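Local coordinates for filamentous hemagglutinin (Bordetella pertussis, PDB 1RWR), which serves as a bacterial adhesin whose secretion domain, a beta-helix, probably directs export of the protein by the two-partner pathway, at residues V20-D25 against V47-L52; L77-D82 against T126-V131; I109-L114 against G150-T155; K179-I184 against A224-H229; D265-R270 against K285-G290. All coordinates share one frame; numbering follows the deposited sequence.

Interaction 1 of 5, residues V20-D25 against V47-L52; sequences VVNIAD and VFNNGL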
# COMPACT_ATOMS: atom_id res chain seq x y z
N VAL A 20 -7.43 -19.61 2.72
CA VAL A 20 -7.39 -19.54 1.27
C VAL A 20 -8.62 -18.73 0.87
O VAL A 20 -9.74 -19.11 1.21
CB VAL A 20 -7.45 -20.92 0.60
CG1 VAL A 20 -7.62 -20.79 -0.92
CG2 VAL A 20 -6.25 -21.76 0.95
N VAL A 21 -8.39 -17.63 0.17
CA VAL A 21 -9.47 -16.81 -0.36
C VAL A 21 -9.74 -17.27 -1.77
O VAL A 21 -8.89 -17.06 -2.66
CB VAL A 21 -9.10 -15.31 -0.36
CG1 VAL A 21 -10.24 -14.50 -0.93
CG2 VAL A 21 -8.76 -14.83 1.04
N ASN A 22 -10.89 -17.92 -1.97
CA ASN A 22 -11.41 -18.17 -3.31
C ASN A 22 -12.08 -16.88 -3.81
O ASN A 22 -13.27 -16.66 -3.63
CB ASN A 22 -12.36 -19.37 -3.32
CG ASN A 22 -11.62 -20.68 -3.32
OD1 ASN A 22 -10.46 -20.73 -3.69
ND2 ASN A 22 -12.29 -21.76 -2.85
N ILE A 23 -11.25 -16.05 -4.44
CA ILE A 23 -11.64 -14.77 -4.97
C ILE A 23 -12.76 -14.93 -6.01
O ILE A 23 -12.90 -16.00 -6.61
CB ILE A 23 -10.43 -14.04 -5.61
CG1 ILE A 23 -9.78 -14.85 -6.75
CG2 ILE A 23 -9.35 -13.72 -4.57
CD1 ILE A 23 -8.79 -14.00 -7.59
N ALA A 24 -13.52 -13.86 -6.19
CA ALA A 24 -14.57 -13.77 -7.20
C ALA A 24 -14.01 -13.82 -8.60
O ALA A 24 -12.89 -13.36 -8.88
CB ALA A 24 -15.39 -12.49 -6.99
N ASP A 25 -14.81 -14.36 -9.51
CA ASP A 25 -14.41 -14.34 -10.93
C ASP A 25 -14.15 -12.90 -11.35
O ASP A 25 -14.95 -12.02 -11.04
CB ASP A 25 -15.54 -14.96 -11.77
CG ASP A 25 -15.09 -15.45 -13.10
OD1 ASP A 25 -13.88 -15.71 -13.29
OD2 ASP A 25 -15.94 -15.62 -14.03
N VAL A 47 -3.54 -16.98 1.51
CA VAL A 47 -3.35 -17.32 0.12
C VAL A 47 -4.56 -16.83 -0.68
O VAL A 47 -5.69 -17.25 -0.40
CB VAL A 47 -3.17 -18.84 -0.05
CG1 VAL A 47 -3.06 -19.23 -1.54
CG2 VAL A 47 -1.98 -19.28 0.73
N PHE A 48 -4.32 -16.02 -1.71
CA PHE A 48 -5.34 -15.65 -2.66
C PHE A 48 -5.34 -16.66 -3.79
O PHE A 48 -4.32 -16.87 -4.44
CB PHE A 48 -5.09 -14.25 -3.24
CG PHE A 48 -5.26 -13.16 -2.26
CD1 PHE A 48 -6.50 -12.64 -2.00
CD2 PHE A 48 -4.15 -12.68 -1.57
CE1 PHE A 48 -6.64 -11.59 -1.06
CE2 PHE A 48 -4.28 -11.69 -0.65
CZ PHE A 48 -5.52 -11.14 -0.39
N ASN A 49 -6.47 -17.30 -4.03
CA ASN A 49 -6.50 -18.42 -4.99
C ASN A 49 -6.82 -17.92 -6.38
O ASN A 49 -7.97 -17.76 -6.73
CB ASN A 49 -7.48 -19.52 -4.55
CG ASN A 49 -7.37 -20.79 -5.39
OD1 ASN A 49 -6.69 -20.82 -6.43
ND2 ASN A 49 -8.06 -21.85 -4.96
N ASN A 50 -5.77 -17.69 -7.17
CA ASN A 50 -5.93 -17.29 -8.57
C ASN A 50 -5.56 -18.44 -9.51
O ASN A 50 -4.95 -18.23 -10.59
CB ASN A 50 -5.04 -16.08 -8.85
CG ASN A 50 -5.51 -15.22 -10.02
OD1 ASN A 50 -6.68 -15.20 -10.41
ND2 ASN A 50 -4.57 -14.42 -10.53
N GLY A 51 -5.91 -19.66 -9.07
CA GLY A 51 -5.52 -20.88 -9.74
C GLY A 51 -6.66 -21.52 -10.51
O GLY A 51 -7.76 -21.60 -10.02
N LEU A 52 -6.38 -21.92 -11.74
CA LEU A 52 -7.30 -22.74 -12.54
C LEU A 52 -7.03 -24.23 -12.41
O LEU A 52 -7.83 -25.06 -12.88
CB LEU A 52 -7.22 -22.33 -14.01
CG LEU A 52 -7.61 -20.90 -14.35
CD1 LEU A 52 -7.45 -20.65 -15.85
CD2 LEU A 52 -9.02 -20.53 -13.92
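Strands 20-22 and 47-50 run parallel with a marked twist, their short axes 4.7 Å apart at closest approach and turned 34° from each other. V21 supplies both backbone hydrogen bonds: V21 N donates to V47 O at 2.8 Å, almost along the C=O axis, and V21 O accepts from N49 N at 2.8 Å. V20 lies beside V47 on one face of the sheet, V21 beside F48 on the other. On the V20 face, the V20 CG1 branch, anti to the backbone N, rests against N49 CB at 3.8 Å; L63 touches V20, V47 and N49 there. The pair belongs to a mixed sheet in which 20-22 is antiparallel to strand 10-12 but parallel to 45-50, with strand 91-96 following, so the change of direction comes at the N-terminal end of the beta-helix. After V21 the chain bends in an inverse gamma turn centred on N22. The amides of N22 and N49 run abreast, and N49 ND2 donates to N22 OD1 at 2.9 Å in a bent bond (130° at the hydrogen) while also reaching T64 O. The other end of the N49 amide is held too, since OD1 accepts from G51 N at 3.0 Å in an Asx turn. I23 has CG1 in the crowded position between backbone N and carbonyl carbon (chi1 58°). This sends CG2 to the edge of the F48 ring, 4.0 Å from F48 CD1, and lays CG1 against N49 O at 3.4 Å.

Interaction 2 of 5, residues L77-D82 against T126-V131; sequences LAEVTD and TGRPSV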
# COMPACT_ATOMS: atom_id res chain seq x y z
N LEU A 77 -8.77 -7.07 -5.70
CA LEU A 77 -9.19 -6.09 -4.75
C LEU A 77 -9.97 -6.76 -3.63
O LEU A 77 -10.93 -7.49 -3.89
CB LEU A 77 -10.14 -5.15 -5.46
CG LEU A 77 -10.87 -4.09 -4.63
CD1 LEU A 77 -9.93 -3.12 -3.91
CD2 LEU A 77 -11.77 -3.33 -5.60
N ALA A 78 -9.55 -6.51 -2.40
CA ALA A 78 -10.26 -6.89 -1.21
C ALA A 78 -10.71 -5.59 -0.57
O ALA A 78 -9.87 -4.80 -0.16
CB ALA A 78 -9.30 -7.65 -0.23
N GLU A 79 -12.02 -5.38 -0.51
CA GLU A 79 -12.62 -4.16 0.03
C GLU A 79 -13.45 -4.49 1.25
O GLU A 79 -14.32 -5.36 1.17
CB GLU A 79 -13.59 -3.55 -1.01
CG GLU A 79 -14.24 -2.28 -0.53
CD GLU A 79 -15.40 -1.80 -1.40
OE1 GLU A 79 -15.66 -2.39 -2.45
OE2 GLU A 79 -16.02 -0.76 -1.06
N VAL A 80 -13.19 -3.84 2.37
CA VAL A 80 -14.00 -4.03 3.56
C VAL A 80 -15.20 -3.09 3.51
O VAL A 80 -15.04 -1.88 3.35
CB VAL A 80 -13.20 -3.79 4.84
CG1 VAL A 80 -14.12 -3.77 6.08
CG2 VAL A 80 -12.14 -4.83 5.01
N THR A 81 -16.40 -3.66 3.70
CA THR A 81 -17.65 -2.90 3.60
C THR A 81 -18.27 -2.50 4.94
O THR A 81 -19.18 -1.67 4.94
CB THR A 81 -18.68 -3.70 2.86
OG1 THR A 81 -19.02 -4.83 3.68
CG2 THR A 81 -18.15 -4.25 1.63
N ASP A 82 -17.83 -3.05 6.05
CA ASP A 82 -18.43 -2.74 7.36
C ASP A 82 -17.59 -1.71 8.11
O ASP A 82 -16.97 -0.91 7.45
CB ASP A 82 -18.70 -3.98 8.17
CG ASP A 82 -20.02 -3.88 8.94
OD1 ASP A 82 -20.54 -2.73 9.09
OD2 ASP A 82 -20.60 -4.89 9.42
N THR A 126 -7.06 3.38 2.39
CA THR A 126 -8.34 3.63 3.06
C THR A 126 -9.34 4.28 2.11
O THR A 126 -10.40 4.71 2.56
CB THR A 126 -8.19 4.50 4.30
OG1 THR A 126 -7.66 5.80 3.92
CG2 THR A 126 -7.20 3.87 5.23
N GLY A 127 -9.03 4.33 0.83
CA GLY A 127 -9.99 4.78 -0.17
C GLY A 127 -11.13 3.81 -0.44
O GLY A 127 -10.96 2.58 -0.36
N ARG A 128 -12.31 4.36 -0.75
CA ARG A 128 -13.41 3.57 -1.23
C ARG A 128 -13.23 3.33 -2.74
O ARG A 128 -13.13 4.29 -3.50
CB ARG A 128 -14.72 4.30 -0.96
CG ARG A 128 -15.91 3.59 -1.45
CD ARG A 128 -16.14 2.29 -0.71
NE ARG A 128 -16.59 2.47 0.68
CZ ARG A 128 -16.42 1.57 1.63
NH1 ARG A 128 -15.75 0.41 1.39
NH2 ARG A 128 -16.89 1.82 2.84
N PRO A 129 -13.19 2.08 -3.17
CA PRO A 129 -12.96 1.79 -4.59
C PRO A 129 -14.17 2.04 -5.45
O PRO A 129 -15.27 1.72 -5.04
CB PRO A 129 -12.65 0.31 -4.65
CG PRO A 129 -12.72 -0.18 -3.26
CD PRO A 129 -13.30 0.85 -2.38
N SER A 130 -13.94 2.61 -6.62
CA SER A 130 -14.91 2.60 -7.71
C SER A 130 -14.28 1.81 -8.84
O SER A 130 -13.23 2.20 -9.35
CB SER A 130 -15.19 4.03 -8.16
OG SER A 130 -16.07 4.62 -7.24
N VAL A 131 -14.92 0.71 -9.24
CA VAL A 131 -14.39 -0.18 -10.26
C VAL A 131 -15.29 -0.16 -11.52
O VAL A 131 -16.48 -0.43 -11.43
CB VAL A 131 -14.30 -1.62 -9.73
CG1 VAL A 131 -13.83 -2.57 -10.83
CG2 VAL A 131 -13.40 -1.69 -8.50
O HOH W 1 -16.74 -0.31 -4.45
O HOH W 2 -16.22 0.18 4.95
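Two layers of the fold meet here: strand 77-80 belongs to the long parallel sheet of the beta-helix, whereas strand 128-131 is at the margin of a four-stranded antiparallel sheet. Their axes come no closer than 8.2 Å and their N-to-C directions make an angle of 131°, so side chains rather than backbone ladders join them. E79, R128 and P129 share most of the contact. E79 CB lies near P129 CG, and its chain then leaves anti to the backbone N and stays extended. E79 CG and CD both lie against the P129 ring, with E79 CD 3.5 Å from P129 CD. E79 OE1 takes a salt bridge from K35 and a hydrogen bond from H33, and accepts from water 1 at 3.1 Å; that water also donates to P129 O. OE2 turns its anti lone pair to R128 NH1 at 2.7 Å, a salt bridge with the carboxylate and guanidinium planes 47° apart. These partners would tend to keep the carboxylate ionised. Toward the start of strand 77-80, L77 CD2 meets V131 CG2 tip to tip at 3.7 Å and also touches P129 CB. R128, bent at chi2 and chi3, lets NH1 donate a second, straighter bond to V80 O, in the guanidinium plane, at 3.1 Å. R128 NH2 donates to water 2 at 2.8 Å, and that water donates in turn to V80 O and D82 O.

Interaction 3 of 5, residues I109-L114 against G150-T155; sequences ISVNGL and GGVNAT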
# COMPACT_ATOMS: atom_id res chain seq x y z
N ILE A 109 -6.07 0.73 8.30
CA ILE A 109 -5.27 -0.49 8.20
C ILE A 109 -4.03 -0.36 9.06
O ILE A 109 -3.34 0.67 8.99
CB ILE A 109 -4.85 -0.74 6.74
CG1 ILE A 109 -6.05 -0.78 5.80
CG2 ILE A 109 -4.01 -2.00 6.66
CD1 ILE A 109 -5.62 -0.90 4.34
N SER A 110 -3.73 -1.39 9.84
CA SER A 110 -2.46 -1.46 10.54
C SER A 110 -1.67 -2.64 9.96
O SER A 110 -2.25 -3.69 9.63
CB SER A 110 -2.69 -1.55 12.04
OG SER A 110 -3.42 -2.68 12.35
N VAL A 111 -0.36 -2.43 9.82
CA VAL A 111 0.52 -3.35 9.14
C VAL A 111 1.70 -3.70 10.03
O VAL A 111 2.36 -2.82 10.53
CB VAL A 111 1.02 -2.70 7.87
CG1 VAL A 111 1.86 -3.65 7.08
CG2 VAL A 111 -0.13 -2.22 6.98
N ASN A 112 1.98 -4.98 10.21
CA ASN A 112 3.11 -5.40 11.04
C ASN A 112 3.81 -6.64 10.50
O ASN A 112 3.32 -7.74 10.63
CB ASN A 112 2.65 -5.67 12.47
CG ASN A 112 3.83 -5.81 13.42
OD1 ASN A 112 4.73 -5.03 13.38
ND2 ASN A 112 3.82 -6.83 14.27
N GLY A 113 4.95 -6.45 9.86
CA GLY A 113 5.72 -7.57 9.33
C GLY A 113 5.02 -8.21 8.13
O GLY A 113 4.72 -9.42 8.11
N LEU A 114 4.78 -7.40 7.12
CA LEU A 114 4.04 -7.80 5.93
C LEU A 114 4.99 -8.10 4.78
O LEU A 114 5.93 -7.37 4.56
CB LEU A 114 3.05 -6.70 5.53
CG LEU A 114 2.00 -7.06 4.45
CD1 LEU A 114 1.05 -8.10 4.95
CD2 LEU A 114 1.24 -5.83 3.96
N GLY A 150 7.25 -3.93 12.86
CA GLY A 150 7.58 -5.09 12.03
C GLY A 150 7.81 -4.76 10.56
O GLY A 150 8.54 -5.49 9.84
N GLY A 151 7.16 -3.70 10.09
CA GLY A 151 7.50 -3.11 8.82
C GLY A 151 6.90 -3.86 7.66
O GLY A 151 6.01 -4.73 7.82
N VAL A 152 7.39 -3.51 6.49
CA VAL A 152 6.98 -4.10 5.23
C VAL A 152 8.20 -4.51 4.44
O VAL A 152 9.13 -3.71 4.20
CB VAL A 152 6.11 -3.14 4.37
CG1 VAL A 152 5.81 -3.78 3.00
CG2 VAL A 152 4.85 -2.75 5.10
N ASN A 153 8.19 -5.76 4.02
CA ASN A 153 9.13 -6.29 3.03
C ASN A 153 8.47 -6.27 1.65
O ASN A 153 7.64 -7.10 1.36
CB ASN A 153 9.48 -7.73 3.40
CG ASN A 153 10.45 -8.40 2.40
OD1 ASN A 153 10.62 -9.65 2.43
ND2 ASN A 153 11.06 -7.64 1.56
N ALA A 154 8.90 -5.35 0.81
CA ALA A 154 8.33 -5.13 -0.52
C ALA A 154 9.04 -5.91 -1.66
O ALA A 154 8.72 -5.71 -2.84
CB ALA A 154 8.34 -3.66 -0.81
N THR A 155 9.98 -6.78 -1.29
CA THR A 155 10.78 -7.51 -2.25
C THR A 155 9.86 -8.22 -3.23
O THR A 155 8.93 -8.92 -2.81
CB THR A 155 11.62 -8.52 -1.53
OG1 THR A 155 12.47 -7.83 -0.58
CG2 THR A 155 12.60 -9.20 -2.53
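The flat groups are side-chain amides and peptides, and of the two amides only that of N112 bonds across the contact. The N112 amide, with CG anti to the backbone N, presents OD1 to G150 N at 2.8 Å, and the donor sits nearly along the C=O axis (161°). The N153 amide has T155 OG1 in its plane, 2.6 Å from ND2, a bond within 150-155, while N153 OD1 is bonded by K176 NZ. Among the peptides, G151 O receives two N-H groups: L114 N at 3.0 Å in the carbonyl plane, and G113 N in a weak, bent bond. L114 O accepts end-on from N153 N at 2.8 Å. The absence of a side chain at G150 lets N112 OD1 approach G150 CA to 3.2 Å. The chain turns a corner at N112 and G113; G113 and G151 both have positive phi (70° and 81°). Inside the corner, the V111 and V152 side chains cross obliquely, V111 CG1 to V152 CG2 at 3.7 Å, beside I147, and L114 packs on L122 and L124. A corner turning the chain from one sheet to the next, bonded to the following coil, is characteristic of the parallel beta-helix.

Interaction 4 of 5, residues K179-I184 against A224-H229; sequences KPLADI and AMYGKH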
# COMPACT_ATOMS: atom_id res chain seq x y z
N LYS A 179 18.22 -7.49 -3.83
CA LYS A 179 17.09 -8.17 -4.47
C LYS A 179 16.30 -7.13 -5.28
O LYS A 179 16.64 -5.94 -5.25
CB LYS A 179 16.21 -8.84 -3.41
CG LYS A 179 16.42 -10.34 -3.20
CD LYS A 179 17.78 -10.82 -3.60
CE LYS A 179 18.04 -12.21 -3.07
NZ LYS A 179 19.08 -12.15 -2.03
N PRO A 180 15.29 -7.56 -6.04
CA PRO A 180 14.54 -6.62 -6.89
C PRO A 180 13.89 -5.58 -6.03
O PRO A 180 13.14 -5.95 -5.12
CB PRO A 180 13.50 -7.51 -7.59
CG PRO A 180 14.11 -8.89 -7.53
CD PRO A 180 14.78 -8.94 -6.18
N LEU A 181 14.21 -4.31 -6.28
CA LEU A 181 13.74 -3.26 -5.38
C LEU A 181 12.43 -2.65 -5.84
O LEU A 181 12.30 -2.20 -6.98
CB LEU A 181 14.77 -2.18 -5.31
CG LEU A 181 14.83 -1.07 -4.30
CD1 LEU A 181 14.60 -1.45 -2.86
CD2 LEU A 181 16.24 -0.47 -4.44
N ALA A 182 11.47 -2.64 -4.94
CA ALA A 182 10.17 -2.00 -5.21
C ALA A 182 10.26 -0.49 -5.15
O ALA A 182 11.00 0.08 -4.35
CB ALA A 182 9.15 -2.47 -4.21
N ASP A 183 9.49 0.19 -5.98
CA ASP A 183 9.17 1.59 -5.73
C ASP A 183 8.25 1.70 -4.51
O ASP A 183 7.54 0.75 -4.16
CB ASP A 183 8.40 2.20 -6.88
CG ASP A 183 9.20 2.44 -8.10
OD1 ASP A 183 10.43 2.46 -8.09
OD2 ASP A 183 8.60 2.61 -9.19
N ILE A 184 8.30 2.84 -3.86
CA ILE A 184 7.45 3.12 -2.70
C ILE A 184 6.75 4.45 -2.97
O ILE A 184 7.41 5.47 -3.34
CB ILE A 184 8.27 3.24 -1.43
CG1 ILE A 184 9.02 1.94 -1.11
CG2 ILE A 184 7.36 3.67 -0.27
CD1 ILE A 184 10.08 2.08 -0.03
N ALA A 224 12.31 4.06 8.46
CA ALA A 224 13.27 4.18 7.36
C ALA A 224 12.72 3.50 6.11
O ALA A 224 12.00 2.52 6.21
CB ALA A 224 14.60 3.55 7.74
N MET A 225 13.04 4.04 4.94
CA MET A 225 12.57 3.50 3.67
C MET A 225 13.71 3.32 2.68
O MET A 225 14.62 4.16 2.59
CB MET A 225 11.52 4.40 3.06
CG MET A 225 10.36 4.69 3.97
SD MET A 225 9.13 5.78 3.15
CE MET A 225 9.50 7.13 3.65
N TYR A 226 13.62 2.22 1.92
CA TYR A 226 14.58 1.90 0.86
C TYR A 226 13.77 1.43 -0.35
O TYR A 226 13.12 0.40 -0.31
CB TYR A 226 15.56 0.89 1.38
CG TYR A 226 16.57 0.35 0.38
CD1 TYR A 226 17.38 1.21 -0.33
CD2 TYR A 226 16.73 -1.02 0.19
CE1 TYR A 226 18.31 0.73 -1.26
CE2 TYR A 226 17.67 -1.51 -0.74
CZ TYR A 226 18.45 -0.60 -1.45
OH TYR A 226 19.41 -0.99 -2.36
N GLY A 227 13.79 2.22 -1.42
CA GLY A 227 12.99 1.94 -2.59
C GLY A 227 13.64 2.47 -3.85
O GLY A 227 14.49 3.36 -3.80
N LYS A 228 13.28 1.87 -4.98
CA LYS A 228 13.88 2.20 -6.28
C LYS A 228 13.66 3.67 -6.61
O LYS A 228 14.58 4.37 -6.99
CB LYS A 228 13.33 1.25 -7.38
CG LYS A 228 13.90 1.48 -8.75
CD LYS A 228 13.58 0.34 -9.68
CE LYS A 228 12.12 0.29 -10.04
NZ LYS A 228 11.86 -0.96 -10.79
N HIS A 229 12.42 4.10 -6.48
CA HIS A 229 12.04 5.48 -6.37
C HIS A 229 11.15 5.55 -5.14
O HIS A 229 10.34 4.64 -4.92
CB HIS A 229 11.22 5.96 -7.57
CG HIS A 229 11.87 5.69 -8.89
ND1 HIS A 229 11.72 4.49 -9.55
CD2 HIS A 229 12.66 6.46 -9.68
CE1 HIS A 229 12.40 4.53 -10.68
NE2 HIS A 229 13.00 5.70 -10.78
O HOH W 3 10.36 -1.92 -8.98
O HOH W 4 11.81 -3.71 -9.22
O HOH W 5 11.38 -1.22 -1.75
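D183 OD1 is gripped twice by a single residue: H229 ND1 donates to it at 2.8 Å, and H229 N adds a weak, more bent bond at 3.0 Å. The oxygen lies close to the imidazole plane, at the ring's edge, yet the ring nitrogen comes from 38° above the carboxylate plane, and the two flat groups are turned 73° apart. The carboxylate would tend to stabilise a proton on ND1 and perhaps a positive imidazole, an effect the nearby K228 NZ would oppose. K228 NZ, 4.6 Å from D183 OD1, is too far for a salt bridge; it reaches L181 O through water 3 and water 4. K228 N donates to A182 O at 3.0 Å from above the carbonyl plane, and I184 N donates to H229 O at 2.9 Å, nearly along the C=O axis. The latter bond opens the parallel pairing of strand 183-188 with strand 229-234, neighbouring coils in the long sheet of the beta-helix. Water 5 forms a further bridge, donating to both A182 O and Y226 O. On the apolar side, L181, with CG anti to the backbone N, lays its branches over one face of the Y226 ring. L181 CD1 stands 4.0 Å from the ring centroid, 23° off the normal, a CH-pi contact, while L181 CD2 sits near Y226 CZ. G227, lacking a CB that would run into I184 CD1, lets the two segments close up, its CA 3.2 Å from A182 O. I184 CD1 reaches in to Y226 O at 3.5 Å, and touches M225 CB, beside V173.

Interaction 5 of 5, residues D265-R270 against K285-G290; sequences DATVQR and KLASGG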
# COMPACT_ATOMS: atom_id res chain seq x y z
N ASP A 265 17.64 12.34 7.21
CA ASP A 265 18.62 12.04 6.17
C ASP A 265 17.93 11.48 4.94
O ASP A 265 17.02 10.65 5.05
CB ASP A 265 19.64 11.01 6.68
CG ASP A 265 20.45 11.53 7.82
OD1 ASP A 265 20.54 12.75 8.00
OD2 ASP A 265 21.06 10.77 8.58
N ALA A 266 18.35 11.91 3.75
CA ALA A 266 17.83 11.32 2.50
C ALA A 266 18.95 11.29 1.49
O ALA A 266 19.66 12.29 1.33
CB ALA A 266 16.65 12.13 1.95
N THR A 267 19.07 10.16 0.79
CA THR A 267 20.15 9.94 -0.15
C THR A 267 19.64 9.27 -1.39
O THR A 267 18.94 8.28 -1.30
CB THR A 267 21.18 9.03 0.49
OG1 THR A 267 21.61 9.57 1.75
CG2 THR A 267 22.44 8.87 -0.36
N VAL A 268 20.03 9.78 -2.55
CA VAL A 268 19.74 9.13 -3.81
C VAL A 268 21.06 8.82 -4.49
O VAL A 268 21.89 9.71 -4.61
CB VAL A 268 18.92 10.05 -4.71
CG1 VAL A 268 18.61 9.41 -6.06
CG2 VAL A 268 17.64 10.50 -3.99
N GLN A 269 21.24 7.59 -5.00
CA GLN A 269 22.54 7.21 -5.59
C GLN A 269 22.79 7.83 -6.96
O GLN A 269 23.88 8.36 -7.24
CB GLN A 269 22.71 5.69 -5.69
CG GLN A 269 22.41 4.97 -4.38
CD GLN A 269 23.26 5.47 -3.21
OE1 GLN A 269 24.38 5.92 -3.42
NE2 GLN A 269 22.72 5.42 -1.99
N ARG A 270 21.76 7.78 -7.80
CA ARG A 270 21.88 8.17 -9.22
C ARG A 270 20.55 8.75 -9.66
O ARG A 270 19.83 8.15 -10.44
CB ARG A 270 22.21 6.95 -10.10
CG ARG A 270 23.62 6.38 -9.96
CD ARG A 270 24.70 7.16 -10.73
NE ARG A 270 26.01 6.51 -10.53
CZ ARG A 270 26.93 6.92 -9.68
NH2 ARG A 270 28.08 6.28 -9.55
N LYS A 285 20.39 15.81 6.49
CA LYS A 285 21.52 15.69 5.55
C LYS A 285 20.97 15.10 4.26
O LYS A 285 20.41 14.00 4.27
CB LYS A 285 22.66 14.77 6.06
CG LYS A 285 23.40 15.26 7.33
CD LYS A 285 24.76 14.56 7.57
CE LYS A 285 24.60 13.05 7.81
NZ LYS A 285 25.85 12.33 8.27
N LEU A 286 21.15 15.81 3.15
CA LEU A 286 20.77 15.30 1.84
C LEU A 286 22.02 14.97 1.02
O LEU A 286 23.03 15.69 1.08
CB LEU A 286 19.93 16.33 1.10
CG LEU A 286 18.68 16.82 1.82
CD1 LEU A 286 18.00 17.89 1.00
CD2 LEU A 286 17.71 15.65 2.06
N ALA A 287 21.97 13.90 0.23
CA ALA A 287 23.07 13.59 -0.67
C ALA A 287 22.55 12.93 -1.90
O ALA A 287 21.56 12.23 -1.85
CB ALA A 287 24.09 12.74 -0.01
N SER A 288 23.20 13.23 -3.03
CA SER A 288 22.91 12.61 -4.31
C SER A 288 24.26 12.25 -4.93
O SER A 288 25.19 13.08 -4.94
CB SER A 288 22.11 13.54 -5.22
OG SER A 288 21.89 12.99 -6.52
N GLY A 289 24.42 11.02 -5.41
CA GLY A 289 25.72 10.57 -5.89
C GLY A 289 26.15 11.20 -7.20
O GLY A 289 27.33 11.02 -7.66
N GLY A 290 25.18 11.86 -7.83
CA GLY A 290 25.33 12.59 -9.08
C GLY A 290 24.40 13.78 -8.97
O GLY A 290 23.60 14.12 -9.83
O HOH W 6 22.14 11.92 3.39
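Backbone hydrogen bonds dominate: strands 265-268 and 285-288 are parallel to within 3°, their axes 4.7 Å apart. The ladder has four near-equal rungs, in which A266 N meets K285 O, A287 N meets A266 O, V268 N meets A287 O and G289 N meets V268 O, each at 3.0 Å and in the carbonyl plane. CA-H...O contacts reinforce it, for instance S288 CA to V268 O at 3.1 Å. The apolar contact sits on the face of A266 and V268, where L286 CD2 reaches A266 CB at 3.7 Å; L273 touches A266, V268 and L286 there, and S288 OG, on the same face, bonds G271 O and A292 N. On the other face, polar contacts are loose. D265 and K285 run alongside each other in the same direction, but D265 OD2 and K285 NZ are 5.0 Å apart, and only a weak bond joins K285 N to D265 OD1. Water 6 donates to K285 O and is bonded to T267 OG1 at 2.9 Å. Parallel strands of successive coils stacked in register, their apolar face of A266, V268 and L286 against L273, are characteristic of the parallel beta-helix, here near the C-terminal end.

Overall arrangement
Interactions 1 to 5 follow the length of the beta-helix, with centres of 1 and 5 about 42 Å apart. Most follow one another in series; the segments of interactions 2 and 3 alternate along the chain, because 126-131 comes after 109-114. Interaction 1 lies in the mixed sheet at the N-terminal end, while interaction 2 joins the long parallel sheet to the antiparallel one beside it. Interactions 2 and 4 reach the same long parallel sheet, their centres about 26 Å apart. Interactions 3 and 4, centres about 13 Å apart, touch where A154 O approaches A182 CB. Interactions 3, 4 and 5 reach the same branched parallel sheet, consistent with one elongated, coil-stacked secretion domain.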